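Local coordinates for protein diphosphomevalonate decarboxylase, putative (Trypanosoma brucei, PDB 2HKE) that probably catalyses the ATP-dependent decarboxylation of (R)-5-diphosphomevalonate to isopentenyl diphosphate, a precursor of isoprenoids and sterols, at residues A[32-37]-A[215-220]; A[76-81]-A[120-125]; A[84-89]-A[95-100]; A[310-315]-A[337-342]; A[320-325]-A[331-336]. The protein carries 1 engineered substitution. All coordinates share one frame; numbering follows the deposited sequence.

Contact 1: A[32-37]-A[215-220]; sequences PTNDSF and KRISET
Two first torsions steer Ile217 and Thr33 into one another: Ile217 sets CG1 beside its own backbone N (chi1 -66°), which carries CD1 over to the loop, and Thr33 tucks OG1 between its N and carbonyl carbon (chi1 51°). The two side chains cross at about a right angle. Ile217 spreads its branches over the threonine, CD1 resting 3.5 Å from Thr33 CB and CG2 3.5 Å from Thr33 O. Beside this apolar patch the polar atoms of the two segments are bridged by two waters. One water donates to Thr33 O at 3.2 Å and to Ile217 O at 2.8 Å. The second donates to Asn34 OD1 at 2.8 Å and accepts from Arg216 NE at 2.8 Å, lying in the guanidinium plane at its edge. The Asn34 amide stands almost upright to that guanidinium, their planes 83° apart. Thr33 OG1 is hydrogen-bonded to Asn34 OD1 at 2.9 Å, with Gly21 O a second partner of the same hydroxyl, and Asn34 ND2 donates to Asp35 O at 2.8 Å from above the carbonyl plane. Lys18 O is bonded to both Asn34 ND2 and Arg216 NH2, and so links the two segments through a third; Arg216 NH1 forms a salt bridge with Glu247. The contact brings a loop of the N-terminal domain against helix 213-234 of the C-terminal domain, consistent with a domain interface. Leu207 of helix 199-209 touches both Thr33 and Ile217, helix 237-256 supplies Glu247, and the loop runs straight into strand 36-40, which pairs with strand 155-159.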
# COMPACT_ATOMS: atom_id res chain seq x y z
N PRO A 32 2.83 13.70 8.02
CA PRO A 32 3.49 12.63 8.73
C PRO A 32 4.73 13.12 9.50
O PRO A 32 5.24 14.21 9.21
CB PRO A 32 3.87 11.70 7.63
CG PRO A 32 4.20 12.58 6.48
CD PRO A 32 3.25 13.76 6.62
N THR A 33 5.18 12.32 10.47
CA THR A 33 6.44 12.62 11.17
C THR A 33 7.69 12.40 10.33
O THR A 33 8.76 12.94 10.64
CB THR A 33 6.58 11.76 12.44
OG1 THR A 33 6.36 10.36 12.12
CG2 THR A 33 5.57 12.14 13.45
N ASN A 34 7.61 11.57 9.28
CA ASN A 34 8.78 11.25 8.47
C ASN A 34 8.33 10.91 7.05
O ASN A 34 7.13 10.64 6.81
CB ASN A 34 9.55 10.08 9.08
CG ASN A 34 8.65 8.89 9.37
OD1 ASN A 34 8.10 8.79 10.48
ND2 ASN A 34 8.44 7.99 8.36
N ASP A 35 9.28 10.92 6.14
CA ASP A 35 9.01 10.49 4.78
C ASP A 35 8.70 9.00 4.77
O ASP A 35 9.11 8.23 5.64
CB ASP A 35 10.22 10.68 3.91
CG ASP A 35 10.57 12.13 3.61
OD1 ASP A 35 9.86 13.12 3.93
OD2 ASP A 35 11.67 12.27 3.00
N SER A 36 8.03 8.57 3.70
CA SER A 36 7.86 7.14 3.46
C SER A 36 8.15 6.86 2.00
O SER A 36 8.25 7.79 1.20
CB SER A 36 6.49 6.66 3.90
OG SER A 36 5.43 7.46 3.43
N PHE A 37 8.27 5.59 1.64
CA PHE A 37 8.77 5.26 0.32
C PHE A 37 8.11 3.93 -0.01
O PHE A 37 8.20 3.00 0.80
CB PHE A 37 10.30 5.11 0.43
CG PHE A 37 11.09 5.44 -0.84
CD1 PHE A 37 10.54 5.40 -2.12
CD2 PHE A 37 12.44 5.67 -0.71
CE1 PHE A 37 11.34 5.69 -3.24
CE2 PHE A 37 13.26 5.96 -1.81
CZ PHE A 37 12.69 5.95 -3.09
N LYS A 215 14.27 8.48 17.88
CA LYS A 215 15.46 8.20 17.11
C LYS A 215 15.05 7.81 15.69
O LYS A 215 15.73 8.16 14.74
CB LYS A 215 16.29 7.07 17.71
CG LYS A 215 17.59 6.85 16.96
CD LYS A 215 18.55 5.91 17.71
CE LYS A 215 18.66 4.56 17.00
NZ LYS A 215 17.82 3.55 17.58
N ARG A 216 13.93 7.12 15.57
CA ARG A 216 13.42 6.75 14.21
C ARG A 216 13.20 7.98 13.33
O ARG A 216 13.64 8.01 12.19
CB ARG A 216 12.16 5.90 14.32
CG ARG A 216 11.50 5.64 12.96
CD ARG A 216 10.32 4.73 13.04
NE ARG A 216 9.73 4.66 11.71
CZ ARG A 216 10.30 4.10 10.65
NH1 ARG A 216 11.44 3.42 10.74
NH2 ARG A 216 9.66 4.16 9.48
N ILE A 217 12.52 8.98 13.87
CA ILE A 217 12.14 10.17 13.15
C ILE A 217 13.34 11.04 12.90
O ILE A 217 13.55 11.57 11.82
CB ILE A 217 11.05 10.94 13.93
CG1 ILE A 217 9.78 10.08 13.96
CG2 ILE A 217 10.83 12.36 13.37
CD1 ILE A 217 8.71 10.48 14.96
N SER A 218 14.18 11.17 13.93
CA SER A 218 15.29 12.09 13.82
C SER A 218 16.45 11.56 13.00
O SER A 218 17.06 12.31 12.24
CB SER A 218 15.80 12.40 15.23
OG SER A 218 16.75 13.42 15.13
N GLU A 219 16.80 10.29 13.18
CA GLU A 219 17.99 9.73 12.58
C GLU A 219 17.70 8.64 11.55
O GLU A 219 18.27 8.67 10.48
CB GLU A 219 18.87 9.16 13.71
CG GLU A 219 20.13 8.44 13.25
CD GLU A 219 20.96 7.86 14.39
OE1 GLU A 219 21.80 8.58 14.97
OE2 GLU A 219 20.79 6.67 14.61
N THR A 220 16.84 7.69 11.86
CA THR A 220 16.85 6.42 11.13
C THR A 220 16.20 6.61 9.77
O THR A 220 16.72 6.20 8.75
CB THR A 220 16.13 5.32 11.90
OG1 THR A 220 16.70 5.21 13.23
CG2 THR A 220 16.26 3.96 11.20
O HOH W 1 11.86 12.52 9.79
O HOH W 2 7.47 6.29 11.44

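Contact 2: A[76-81]-A[120-125]; sequences PRVQSM and CAMSAA. With SO4 (sulfate ion), chain C.
Met81 and Ser123 make the closest approach between 76-81 and 120-125, with Met81 CE 3.8 Å from Ser123 CA and 3.9 Å from Ser123 CB. The bend at the last torsion of Met81 (chi3 76°) sets its methyl group against the neighbouring helix. From the residue before Ser123, Met122 reaches back to Val78, a turn before Met81; its SD lies 4.1 Å from Val78 CG2, the two side chains crossing at about a right angle. Each methionine spans its own gap, 7.6 Å between the CA atoms of Met81 and Ser123 and 9.1 Å between those of Val78 and Met122. In the next shell, helix 136-143 closes one side: Leu142 packs on Met81, Leu139 and Ala140 on Ser123, and Ser123 OG hydrogen-bonds to Val136 O. Ala121, Met122 and Ala125 lie on Thr50 of strand 48-55, seating helix 114-130 on the sheet. Farther out, Arg77 grips a sulfate, probably from the crystallisation liquor, with two nearly straight bonds, NH1 to O3 at 2.8 Å (171°) and NH2 to O1 at 3.1 Å (166°). Gly143 O also binds NH1, while Lys22, Tyr19, Ser144, Gly145 and Thr200 complete the anion site. The chemistry divides accordingly: thioether and methyl groups meet across the buried interface, partly against the Ser123 backbone, whereas Arg77 beside it presents charge to a pocket whose basic and hydroxyl lining is consistent with binding a phosphate group.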
# COMPACT_ATOMS: atom_id res chain seq x y z
N PRO A 76 -15.79 11.87 7.78
CA PRO A 76 -14.98 13.10 7.76
C PRO A 76 -13.82 13.13 6.76
O PRO A 76 -13.50 14.20 6.25
CB PRO A 76 -14.50 13.25 9.22
CG PRO A 76 -14.66 11.93 9.82
CD PRO A 76 -15.91 11.35 9.15
N ARG A 77 -13.19 11.99 6.48
CA ARG A 77 -12.07 11.99 5.52
C ARG A 77 -12.56 12.40 4.14
O ARG A 77 -11.90 13.22 3.45
CB ARG A 77 -11.40 10.63 5.51
CG ARG A 77 -10.63 10.32 6.81
CD ARG A 77 -9.42 11.21 7.03
NE ARG A 77 -8.61 10.86 8.23
CZ ARG A 77 -7.67 9.92 8.27
NH1 ARG A 77 -7.39 9.19 7.22
NH2 ARG A 77 -7.01 9.71 9.42
N VAL A 78 -13.73 11.91 3.75
CA VAL A 78 -14.33 12.30 2.44
C VAL A 78 -14.83 13.77 2.46
O VAL A 78 -14.59 14.55 1.51
CB VAL A 78 -15.41 11.25 1.99
CG1 VAL A 78 -16.18 11.75 0.76
CG2 VAL A 78 -14.81 9.86 1.80
N GLN A 79 -15.42 14.22 3.56
CA GLN A 79 -15.83 15.63 3.70
C GLN A 79 -14.62 16.53 3.58
O GLN A 79 -14.70 17.59 2.96
CB GLN A 79 -16.52 15.92 5.05
CG GLN A 79 -17.87 15.29 5.33
CD GLN A 79 -18.30 15.39 6.84
OE1 GLN A 79 -17.92 14.53 7.63
NE2 GLN A 79 -19.07 16.47 7.22
N SER A 80 -13.50 16.11 4.18
CA SER A 80 -12.23 16.84 4.09
C SER A 80 -11.75 17.00 2.65
O SER A 80 -11.32 18.08 2.22
CB SER A 80 -11.17 16.16 4.97
OG SER A 80 -9.97 16.92 5.02
N MET A 81 -11.81 15.92 1.89
CA MET A 81 -11.41 15.96 0.48
C MET A 81 -12.31 16.93 -0.28
O MET A 81 -11.83 17.81 -1.02
CB MET A 81 -11.45 14.55 -0.13
CG MET A 81 -10.36 13.66 0.48
SD MET A 81 -10.65 11.95 -0.06
CE MET A 81 -10.05 12.08 -1.73
N CYS A 120 -7.26 7.10 -3.30
CA CYS A 120 -6.52 7.59 -4.49
C CYS A 120 -7.45 7.62 -5.71
O CYS A 120 -7.51 8.61 -6.43
CB CYS A 120 -5.33 6.74 -4.75
SG CYS A 120 -4.26 7.42 -6.02
N ALA A 121 -8.18 6.53 -5.96
CA ALA A 121 -9.09 6.51 -7.11
C ALA A 121 -10.15 7.61 -6.98
O ALA A 121 -10.50 8.28 -7.96
CB ALA A 121 -9.72 5.12 -7.23
N MET A 122 -10.68 7.81 -5.77
CA MET A 122 -11.69 8.85 -5.56
C MET A 122 -11.12 10.26 -5.76
O MET A 122 -11.76 11.13 -6.35
CB MET A 122 -12.26 8.71 -4.15
CG MET A 122 -13.41 9.61 -3.89
SD MET A 122 -13.98 9.51 -2.20
CE MET A 122 -14.19 7.74 -1.97
N SER A 123 -9.94 10.49 -5.20
CA SER A 123 -9.21 11.77 -5.43
C SER A 123 -9.08 12.10 -6.92
O SER A 123 -9.45 13.19 -7.37
CB SER A 123 -7.78 11.72 -4.83
OG SER A 123 -7.05 12.86 -5.29
N ALA A 124 -8.57 11.14 -7.69
CA ALA A 124 -8.34 11.38 -9.12
C ALA A 124 -9.65 11.61 -9.89
O ALA A 124 -9.70 12.50 -10.72
CB ALA A 124 -7.56 10.22 -9.76
N ALA A 125 -10.69 10.85 -9.57
CA ALA A 125 -12.00 11.00 -10.22
C ALA A 125 -12.61 12.36 -9.89
O ALA A 125 -13.14 13.03 -10.77
CB ALA A 125 -12.97 9.84 -9.80
S SO4 C . -4.22 7.39 7.88
O1 SO4 C . -4.57 7.81 9.22
O2 SO4 C . -3.50 6.14 7.93
O3 SO4 C . -5.43 7.20 7.09
O4 SO4 C . -3.35 8.39 7.26

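Contact 3: A[84-89]-A[95-100]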
# COMPACT_ATOMS: atom_id res chain seq x y z
N HIS A 84 -11.60 20.68 0.37
CA HIS A 84 -10.40 21.12 -0.31
C HIS A 84 -10.66 21.18 -1.83
O HIS A 84 -10.21 22.11 -2.51
CB HIS A 84 -9.22 20.23 -0.01
CG HIS A 84 -7.95 20.77 -0.54
ND1 HIS A 84 -7.47 22.01 -0.16
CD2 HIS A 84 -7.09 20.30 -1.46
CE1 HIS A 84 -6.35 22.26 -0.82
NE2 HIS A 84 -6.09 21.24 -1.61
N LEU A 85 -11.41 20.22 -2.31
CA LEU A 85 -11.66 20.11 -3.73
C LEU A 85 -12.43 21.35 -4.20
O LEU A 85 -12.08 21.98 -5.18
CB LEU A 85 -12.45 18.84 -4.00
CG LEU A 85 -12.91 18.54 -5.40
CD1 LEU A 85 -11.73 18.03 -6.30
CD2 LEU A 85 -14.10 17.55 -5.32
N ARG A 86 -13.47 21.70 -3.46
CA ARG A 86 -14.31 22.81 -3.82
C ARG A 86 -13.73 24.18 -3.59
O ARG A 86 -14.29 25.16 -4.06
CB ARG A 86 -15.64 22.70 -3.09
CG ARG A 86 -16.50 21.62 -3.60
CD ARG A 86 -17.87 21.74 -3.00
NE ARG A 86 -18.74 20.77 -3.63
CZ ARG A 86 -19.25 19.70 -3.04
NH1 ARG A 86 -19.01 19.43 -1.76
NH2 ARG A 86 -20.01 18.91 -3.74
N SER A 87 -12.65 24.28 -2.83
CA SER A 87 -11.92 25.53 -2.70
C SER A 87 -10.84 25.71 -3.75
O SER A 87 -10.11 26.71 -3.71
CB SER A 87 -11.29 25.65 -1.32
OG SER A 87 -10.20 24.78 -1.13
N THR A 88 -10.68 24.72 -4.63
CA THR A 88 -9.64 24.75 -5.64
C THR A 88 -10.22 24.40 -6.99
O THR A 88 -9.57 23.78 -7.80
CB THR A 88 -8.48 23.81 -5.23
OG1 THR A 88 -8.97 22.45 -5.11
CG2 THR A 88 -7.85 24.28 -3.90
N CYS A 89 -11.45 24.81 -7.24
CA CYS A 89 -12.09 24.50 -8.50
C CYS A 89 -12.88 25.71 -9.01
O CYS A 89 -13.11 26.64 -8.26
CB CYS A 89 -12.96 23.27 -8.36
SG CYS A 89 -14.53 23.60 -7.56
N ASN A 95 -20.33 24.80 -6.69
CA ASN A 95 -21.63 24.63 -6.03
C ASN A 95 -22.30 23.29 -6.32
O ASN A 95 -23.22 22.87 -5.59
CB ASN A 95 -22.57 25.80 -6.39
CG ASN A 95 -22.83 25.94 -7.91
OD1 ASN A 95 -23.92 26.36 -8.32
ND2 ASN A 95 -21.84 25.58 -8.74
N LYS A 96 -21.83 22.60 -7.36
CA LYS A 96 -22.42 21.35 -7.78
C LYS A 96 -22.22 20.35 -6.65
O LYS A 96 -21.22 20.41 -5.94
CB LYS A 96 -21.72 20.81 -9.03
CG LYS A 96 -21.72 21.73 -10.22
CD LYS A 96 -23.02 21.65 -10.98
CE LYS A 96 -23.03 22.62 -12.18
NZ LYS A 96 -23.25 24.03 -11.70
N LYS A 97 -23.18 19.45 -6.51
CA LYS A 97 -23.04 18.29 -5.66
C LYS A 97 -22.56 17.14 -6.53
O LYS A 97 -22.65 17.17 -7.76
CB LYS A 97 -24.37 17.89 -5.01
CG LYS A 97 -25.08 19.00 -4.28
CD LYS A 97 -24.31 19.49 -3.08
CE LYS A 97 -24.86 20.81 -2.59
NZ LYS A 97 -24.86 21.82 -3.68
N VAL A 98 -22.08 16.10 -5.87
CA VAL A 98 -21.52 14.98 -6.57
C VAL A 98 -22.07 13.67 -6.02
O VAL A 98 -22.30 13.54 -4.81
CB VAL A 98 -19.98 15.06 -6.47
CG1 VAL A 98 -19.50 15.04 -5.00
CG2 VAL A 98 -19.32 13.98 -7.30
N ASN A 99 -22.32 12.72 -6.91
CA ASN A 99 -22.57 11.32 -6.53
C ASN A 99 -21.26 10.56 -6.73
O ASN A 99 -20.74 10.55 -7.82
CB ASN A 99 -23.59 10.57 -7.42
CG ASN A 99 -24.97 11.20 -7.42
OD1 ASN A 99 -25.51 11.48 -8.50
ND2 ASN A 99 -25.57 11.35 -6.25
N ILE A 100 -20.76 9.95 -5.67
CA ILE A 100 -19.55 9.14 -5.70
C ILE A 100 -19.93 7.70 -5.44
O ILE A 100 -20.65 7.42 -4.46
CB ILE A 100 -18.60 9.55 -4.55
CG1 ILE A 100 -18.30 11.05 -4.58
CG2 ILE A 100 -17.31 8.74 -4.59
CD1 ILE A 100 -17.64 11.53 -3.32
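Arg86 of helix 76-86 turns its guanidinium toward Lys96 O in the S5-type N-terminal domain, where helix 76-86 returns, by way of helix 91-94, to strand 97-104. CG lies beside the backbone N (chi1 -71°), and the chain then runs extended to NE, which carries the guanidinium across to the strand. Arg86 NH2 donates to Lys96 O at 2.9 Å; it approaches in the carbonyl plane, on a lone pair, although the oxygen sits 24° out of the guanidinium plane. NH2 carries the bond, and Arg86 NE only assists, with a weak bond to the same Lys96 O at 3.4 Å. Beyond the oxygen, Lys97 CA meets the guanidinium obliquely, 3.6 Å from Arg86 NH2, whereas Val98 N lies at its edge, near its plane. Val98 points toward the helix, and its CG1 lies 4.1 Å from Arg86 NH2. The strongest polar partner of the arginine lies on another part of the chain: Asp61 forms a salt bridge with Arg86 NH2, and its OD1 also accepts from Val98 N, so one carboxylate fixes both the arginine and the start of the strand. Phe130 of helix 114-130 covers Arg86 and Val98 together. Lys96 leads away, its NZ bonding to Glu92 O. Lys97 likewise points away from the helix and folds back on its own segment, which leaves its ammonium 5.7 Å from Arg86 NH2, measured from NZ. That Lys97 NZ donates to Asn95 O at 2.7 Å, almost in line with the carbonyl bond.

Contact 4: A[310-315]-A[337-342]; sequences AVAMLM and KVVSLP
Leu341 climbs from the chain after helix 330-338 onto the side of helix 307-317, where Ala312 and Met313 receive it. Its CB lies about 4.2 Å from Ala312 CB. With CG anti to the backbone N (chi1 -176°), the chain rises toward the helix; CG itself comes no closer than its neighbours and serves to branch the two methyl groups, which divide the surface between them. CD1 takes the cleft between neighbouring residues, 3.9 Å from Ala312 CB, 3.8 Å from Met313 N and 4.2 Å from Met313 CB. CD2 lies along the backbone instead, 3.8 Å from Met313 CA and 3.9 Å from Ala312 O. Two residues earlier, Val339 also points at the helix and sets CG1 3.6 Å from Ala312 CB, so the alanine methyl is held between valine and leucine. Ser340, between them, faces away; this alternation belongs to an extended chain laid across a helix. Glu309 and Glu316 pack along Leu341 on the same helix, and Pro308 touches Val339. Met313 turns its tip the other way, to Leu275 and Tyr279 of helix 267-283. The small side chain of Ala312 permits an approach of 6.3 Å between its CA and that of Leu341. Since methyl groups meet one another and the helix backbone, the contact depends on close fit and the partial removal of apolar surface from water, with nothing directional to fix it beyond shape.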
# COMPACT_ATOMS: atom_id res chain seq x y z
N ALA A 310 11.98 -19.11 -5.18
CA ALA A 310 11.45 -18.55 -3.93
C ALA A 310 10.04 -19.06 -3.64
O ALA A 310 9.73 -19.47 -2.52
CB ALA A 310 11.56 -16.96 -3.96
N VAL A 311 9.17 -19.03 -4.64
CA VAL A 311 7.81 -19.46 -4.49
C VAL A 311 7.74 -20.98 -4.25
O VAL A 311 6.98 -21.44 -3.37
CB VAL A 311 6.94 -19.01 -5.65
CG1 VAL A 311 5.53 -19.63 -5.54
CG2 VAL A 311 6.90 -17.49 -5.74
N ALA A 312 8.57 -21.75 -4.96
CA ALA A 312 8.69 -23.20 -4.70
C ALA A 312 9.08 -23.48 -3.25
O ALA A 312 8.52 -24.39 -2.60
CB ALA A 312 9.73 -23.87 -5.65
N MET A 313 10.04 -22.71 -2.76
CA MET A 313 10.51 -22.83 -1.36
C MET A 313 9.38 -22.53 -0.42
O MET A 313 9.12 -23.30 0.52
CB MET A 313 11.70 -21.90 -1.14
CG MET A 313 12.26 -21.90 0.25
SD MET A 313 11.40 -20.75 1.36
CE MET A 313 11.64 -19.09 0.62
N LEU A 314 8.65 -21.43 -0.65
CA LEU A 314 7.46 -21.14 0.18
C LEU A 314 6.44 -22.29 0.25
O LEU A 314 5.88 -22.54 1.30
CB LEU A 314 6.73 -19.87 -0.28
CG LEU A 314 7.53 -18.56 -0.17
CD1 LEU A 314 6.71 -17.35 -0.66
CD2 LEU A 314 8.07 -18.34 1.27
N MET A 315 6.17 -22.93 -0.89
CA MET A 315 5.15 -24.00 -0.98
C MET A 315 5.51 -25.27 -0.23
O MET A 315 4.64 -26.06 0.09
CB MET A 315 4.88 -24.35 -2.42
CG MET A 315 4.20 -23.21 -3.21
SD MET A 315 2.65 -22.63 -2.55
CE MET A 315 3.08 -21.26 -1.47
N LYS A 337 5.61 -23.57 -11.70
CA LYS A 337 5.08 -24.93 -11.75
C LYS A 337 6.08 -25.97 -12.16
O LYS A 337 5.88 -27.13 -11.88
CB LYS A 337 3.85 -24.97 -12.67
CG LYS A 337 2.72 -24.14 -12.13
CD LYS A 337 1.38 -24.40 -12.82
CE LYS A 337 0.34 -23.48 -12.27
NZ LYS A 337 -0.91 -23.61 -13.02
N VAL A 338 7.15 -25.59 -12.86
CA VAL A 338 8.13 -26.57 -13.29
C VAL A 338 9.39 -26.62 -12.43
O VAL A 338 10.28 -27.42 -12.69
CB VAL A 338 8.49 -26.37 -14.77
CG1 VAL A 338 7.21 -26.34 -15.62
CG2 VAL A 338 9.34 -25.11 -14.97
N VAL A 339 9.48 -25.76 -11.40
CA VAL A 339 10.67 -25.79 -10.55
C VAL A 339 10.83 -27.14 -9.87
O VAL A 339 9.87 -27.68 -9.31
CB VAL A 339 10.62 -24.69 -9.45
CG1 VAL A 339 11.80 -24.82 -8.42
CG2 VAL A 339 10.64 -23.35 -10.10
N SER A 340 12.06 -27.66 -9.89
CA SER A 340 12.43 -28.78 -9.09
C SER A 340 13.23 -28.24 -7.91
O SER A 340 14.39 -27.93 -8.05
CB SER A 340 13.27 -29.76 -9.89
OG SER A 340 13.42 -30.94 -9.14
N LEU A 341 12.60 -28.11 -6.77
CA LEU A 341 13.24 -27.42 -5.64
C LEU A 341 14.32 -28.30 -5.05
O LEU A 341 14.06 -29.44 -4.71
CB LEU A 341 12.23 -27.12 -4.54
CG LEU A 341 12.74 -26.31 -3.34
CD1 LEU A 341 12.94 -24.95 -3.81
CD2 LEU A 341 11.81 -26.34 -2.14
N PRO A 342 15.52 -27.78 -4.94
CA PRO A 342 16.60 -28.49 -4.24
C PRO A 342 16.25 -28.84 -2.82
O PRO A 342 15.62 -28.06 -2.09
CB PRO A 342 17.73 -27.49 -4.24
CG PRO A 342 17.46 -26.63 -5.43
CD PRO A 342 15.99 -26.52 -5.53

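Contact 5: A[320-325]-A[331-336]; sequences TPFEKF and ELLEKV
Phe325 N donates to Phe322 O at 2.9 Å, closing a 3-10 turn that sets both phenylalanines against Leu333 and Val336 of helix 330-338. A second bond of the same kind, from Lys324 N to Pro321 O, precedes it. The turn brings the two rings together, the edge of Phe322 directed at the face of Phe325: Phe322 CD1 stands 3.7 Å above the plane of the Phe325 ring, over its centre, while Phe325 CD2 lies in the plane of the Phe322 ring, at its edge. Leu333 is the main partner on the helix. With its CG anti to the backbone N (chi1 177°), it extends CD1 toward both rings, at 4.3 Å from Phe322 CD1. Val336, a turn later, touches each aromatic at the edge, near the ring plane. Phe325 begins strand 325-327, an outermost strand of the C-terminal sheet, and packs on Leu359 of its neighbour 358-363; Val336 touches Val311 of helix 307-317. Lys337, the residue after Val336, makes a cation-pi contact with Phe322. The shortest contact between the two segments is Leu333 CD1 to Phe325 CD2, at 3.5 Å, where the leucine meets the ring obliquely.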
# COMPACT_ATOMS: atom_id res chain seq x y z
N THR A 320 0.14 -24.27 -0.77
CA THR A 320 -1.00 -23.49 -1.16
C THR A 320 -1.44 -23.91 -2.58
O THR A 320 -0.64 -23.89 -3.52
CB THR A 320 -0.66 -22.00 -1.19
OG1 THR A 320 -0.11 -21.61 0.09
CG2 THR A 320 -1.92 -21.15 -1.57
N PRO A 321 -2.72 -24.22 -2.74
CA PRO A 321 -3.17 -24.64 -4.08
C PRO A 321 -3.06 -23.51 -5.12
O PRO A 321 -3.23 -22.33 -4.78
CB PRO A 321 -4.63 -25.07 -3.87
CG PRO A 321 -5.02 -24.63 -2.52
CD PRO A 321 -3.79 -24.21 -1.74
N PHE A 322 -2.82 -23.87 -6.39
CA PHE A 322 -2.62 -22.83 -7.43
C PHE A 322 -3.85 -22.01 -7.68
O PHE A 322 -3.77 -20.85 -8.12
CB PHE A 322 -2.11 -23.43 -8.74
CG PHE A 322 -0.73 -23.93 -8.65
CD1 PHE A 322 0.31 -23.07 -8.42
CD2 PHE A 322 -0.44 -25.28 -8.80
CE1 PHE A 322 1.61 -23.53 -8.33
CE2 PHE A 322 0.85 -25.74 -8.71
CZ PHE A 322 1.88 -24.86 -8.47
N GLU A 323 -5.00 -22.59 -7.37
CA GLU A 323 -6.25 -21.85 -7.42
C GLU A 323 -6.23 -20.57 -6.55
O GLU A 323 -7.03 -19.66 -6.76
CB GLU A 323 -7.37 -22.76 -6.95
CG GLU A 323 -7.70 -23.93 -7.94
CD GLU A 323 -6.67 -25.08 -8.00
OE1 GLU A 323 -5.78 -25.22 -7.13
OE2 GLU A 323 -6.77 -25.87 -8.98
N LYS A 324 -5.35 -20.53 -5.56
CA LYS A 324 -5.24 -19.38 -4.64
C LYS A 324 -4.05 -18.45 -4.99
O LYS A 324 -3.74 -17.52 -4.23
CB LYS A 324 -5.10 -19.86 -3.19
CG LYS A 324 -6.34 -20.55 -2.58
CD LYS A 324 -7.51 -19.58 -2.42
CE LYS A 324 -8.45 -19.92 -1.23
NZ LYS A 324 -8.08 -19.24 0.11
N PHE A 325 -3.40 -18.74 -6.10
CA PHE A 325 -2.38 -17.86 -6.68
C PHE A 325 -3.06 -16.85 -7.59
O PHE A 325 -3.87 -17.22 -8.45
CB PHE A 325 -1.43 -18.66 -7.55
CG PHE A 325 -0.35 -19.37 -6.85
CD1 PHE A 325 -0.60 -20.09 -5.70
CD2 PHE A 325 0.91 -19.41 -7.37
CE1 PHE A 325 0.35 -20.80 -5.10
CE2 PHE A 325 1.91 -20.11 -6.75
CZ PHE A 325 1.62 -20.80 -5.60
N GLU A 331 3.24 -16.15 -17.44
CA GLU A 331 4.41 -16.89 -17.82
C GLU A 331 5.26 -17.21 -16.58
O GLU A 331 5.89 -18.27 -16.48
CB GLU A 331 5.22 -16.08 -18.82
CG GLU A 331 4.48 -15.70 -20.09
CD GLU A 331 3.74 -16.85 -20.73
OE1 GLU A 331 4.41 -17.87 -21.10
OE2 GLU A 331 2.48 -16.74 -20.87
N LEU A 332 5.30 -16.28 -15.64
CA LEU A 332 6.08 -16.46 -14.47
C LEU A 332 5.45 -17.57 -13.60
O LEU A 332 6.12 -18.41 -13.01
CB LEU A 332 6.14 -15.12 -13.74
CG LEU A 332 7.15 -15.01 -12.66
CD1 LEU A 332 8.59 -15.47 -13.10
CD2 LEU A 332 7.10 -13.53 -12.09
N LEU A 333 4.13 -17.58 -13.53
CA LEU A 333 3.41 -18.63 -12.85
C LEU A 333 3.72 -20.03 -13.45
O LEU A 333 3.91 -21.04 -12.74
CB LEU A 333 1.91 -18.34 -12.89
CG LEU A 333 1.07 -19.46 -12.26
CD1 LEU A 333 1.47 -19.70 -10.79
CD2 LEU A 333 -0.39 -19.14 -12.40
N GLU A 334 3.77 -20.09 -14.77
CA GLU A 334 4.07 -21.35 -15.40
C GLU A 334 5.49 -21.80 -15.04
O GLU A 334 5.73 -22.98 -14.85
CB GLU A 334 3.90 -21.26 -16.90
CG GLU A 334 3.98 -22.67 -17.53
CD GLU A 334 3.08 -23.70 -16.80
OE1 GLU A 334 1.85 -23.47 -16.74
OE2 GLU A 334 3.64 -24.69 -16.25
N LYS A 335 6.41 -20.86 -14.89
CA LYS A 335 7.76 -21.19 -14.45
C LYS A 335 7.79 -21.73 -13.01
O LYS A 335 8.55 -22.61 -12.71
CB LYS A 335 8.69 -20.01 -14.60
CG LYS A 335 9.08 -19.76 -16.03
CD LYS A 335 10.04 -18.60 -16.15
CE LYS A 335 11.17 -18.87 -17.14
NZ LYS A 335 11.82 -17.57 -17.64
N VAL A 336 6.98 -21.19 -12.11
CA VAL A 336 6.88 -21.74 -10.75
C VAL A 336 6.52 -23.23 -10.80
O VAL A 336 7.07 -24.05 -10.09
CB VAL A 336 5.81 -20.98 -9.89
CG1 VAL A 336 5.61 -21.70 -8.57
CG2 VAL A 336 6.24 -19.53 -9.64

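Read from the N terminus, the chain opens contact 1 at 32-37 and, before closing it at 215-220, runs through contacts 2 and 3. Contact 3 is the inner of these, a short helix-to-strand return completed before 120-125 closes contact 2; the two touch through Met122 and Ile100, beside the N-terminal sheet. Contact 1, the last of these three to close, joins the N-terminal and C-terminal domains. The second series lies wholly in the C-terminal domain: 310-315 opens contact 4, contact 5 starts and finishes within it, and 337-342 completes the outer loop. These two share helix 330-338 and meet through Val311 and Val336. No loops cross; here the local contacts nest within wider ones, and the two groups follow in series.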